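Local coordinates for prephenate dehydrogenase (Corynebacterium glutamicum ATCC 13032, PDB 3KTD), which probably catalyses the NAD(P)+-dependent oxidative decarboxylation of prephenate to 4-hydroxyphenylpyruvate, a step towards tyrosine, at the interface of chains A and B. Sequence-based numbering; all coordinates share one arbitrary frame. Chains: chain A/B, Prephenate dehydrogenase.

The interface of chains A and B. Residues chain A 196, 200, 204, 255, 258-259, 262; chain B 207-208, 211-212.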
# COMPACT_ATOMS: atom_id res chain seq x y z
N ARG A 196 11.55 3.19 -9.58
CA ARG A 196 11.44 3.46 -8.16
C ARG A 196 9.99 3.46 -7.68
O ARG A 196 9.66 2.72 -6.75
CB ARG A 196 12.07 4.81 -7.83
CG ARG A 196 13.58 4.88 -8.08
CD ARG A 196 14.09 6.32 -7.94
NE ARG A 196 15.55 6.39 -8.05
CZ ARG A 196 16.40 6.12 -7.06
NH1 ARG A 196 15.97 5.75 -5.86
NH2 ARG A 196 17.70 6.21 -7.28
N LEU A 200 9.48 -1.18 -8.60
CA LEU A 200 9.90 -1.67 -7.29
C LEU A 200 8.68 -1.84 -6.40
O LEU A 200 8.61 -2.79 -5.62
CB LEU A 200 10.89 -0.71 -6.62
CG LEU A 200 11.40 -1.07 -5.21
CD1 LEU A 200 12.26 -2.34 -5.22
CD2 LEU A 200 12.18 0.10 -4.61
N LEU A 204 8.12 -5.36 -4.48
CA LEU A 204 7.95 -5.45 -3.03
C LEU A 204 6.59 -6.01 -2.67
O LEU A 204 6.47 -6.77 -1.70
CB LEU A 204 8.15 -4.08 -2.38
CG LEU A 204 9.52 -3.42 -2.54
CD1 LEU A 204 9.54 -2.05 -1.92
CD2 LEU A 204 10.62 -4.27 -1.93
N ALA A 255 17.39 0.57 -8.66
CA ALA A 255 16.38 0.86 -7.65
C ALA A 255 16.32 -0.25 -6.59
O ALA A 255 16.35 0.02 -5.40
CB ALA A 255 15.02 1.07 -8.32
N GLU A 258 19.14 -0.21 -4.12
CA GLU A 258 18.98 0.78 -3.07
C GLU A 258 18.09 0.17 -1.98
O GLU A 258 18.36 0.32 -0.79
CB GLU A 258 18.37 2.08 -3.59
CG GLU A 258 19.31 2.92 -4.43
CD GLU A 258 18.84 4.37 -4.59
OE1 GLU A 258 17.95 4.82 -3.82
OE2 GLU A 258 19.37 5.06 -5.49
N ALA A 259 17.04 -0.52 -2.40
CA ALA A 259 16.13 -1.18 -1.47
C ALA A 259 16.88 -2.22 -0.62
O ALA A 259 16.71 -2.26 0.59
CB ALA A 259 15.00 -1.83 -2.23
N ILE A 262 19.23 -0.52 1.97
CA ILE A 262 18.46 0.03 3.08
C ILE A 262 17.99 -1.10 4.00
O ILE A 262 18.12 -1.01 5.22
CB ILE A 262 17.26 0.86 2.58
CG1 ILE A 262 17.75 2.13 1.86
CG2 ILE A 262 16.36 1.28 3.73
CD1 ILE A 262 16.66 2.89 1.13
N THR B 207 11.11 1.61 3.45
CA THR B 207 12.10 1.43 2.39
C THR B 207 11.64 2.00 1.05
O THR B 207 12.38 2.73 0.41
CB THR B 207 12.45 -0.05 2.17
OG1 THR B 207 12.92 -0.61 3.39
CG2 THR B 207 13.52 -0.21 1.11
N LEU B 208 10.43 1.67 0.63
CA LEU B 208 9.91 2.15 -0.65
C LEU B 208 9.86 3.68 -0.66
O LEU B 208 10.33 4.33 -1.60
CB LEU B 208 8.53 1.56 -0.95
CG LEU B 208 7.80 1.94 -2.25
CD1 LEU B 208 8.65 1.64 -3.48
CD2 LEU B 208 6.47 1.21 -2.33
N VAL B 211 13.39 5.03 -1.22
CA VAL B 211 13.87 4.82 -2.57
C VAL B 211 13.21 5.81 -3.52
O VAL B 211 13.88 6.44 -4.33
CB VAL B 211 13.63 3.40 -3.07
CG1 VAL B 211 13.95 3.32 -4.58
CG2 VAL B 211 14.46 2.41 -2.28
N GLY B 212 11.90 5.97 -3.40
CA GLY B 212 11.16 6.92 -4.22
C GLY B 212 11.61 8.36 -4.00
O GLY B 212 11.69 9.15 -4.94
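Helix 187-214 of chain B, through B:Thr207, B:Leu208 and B:Val211, packs against helices 187-214 and 249-270 of chain A, a worked example of a helix docking into the groove between two others. B:Val211 is the wedge, with 87 Å² of its surface hidden by chain A. Its CG1, anti to the backbone N (chi1 171°), points to the tip of A:Leu200, 3.7 Å from CD2, while CG2 turns towards A:Ala259 and CD1 of A:Ile262. A:Arg196 runs extended from CG to NE across the valine, then turns its guanidinium (chi4 -81°), and its NH1 gives a bent hydrogen bond (131° at H) to the backbone O of B:Val211 at 2.7 Å. The guanidinium is held from its own side by A:Glu258, which it grips end-on: NH1 hydrogen-bonds OE1 at 3.0 Å, nearly straight, and NH2 forms a salt bridge with OE2 at 2.7 Å. Both oxygens are approached from above the carboxylate plane. This second-shell pairing fixes the rotation of the guanidinium and may temper its charge. On one flank, CG2 of B:Thr207 lies 3.8 Å from CA of A:Ala259, and the side chains of B:Thr207 and A:Ile262 run antiparallel alongside each other, OG1 facing CG2 of the isoleucine. On the other, CD1 of A:Leu204 touches CB of B:Leu208 at 3.9 Å. The patch repeats with chains exchanged across the two-fold axis, within the helical region that the family uses for dimerization.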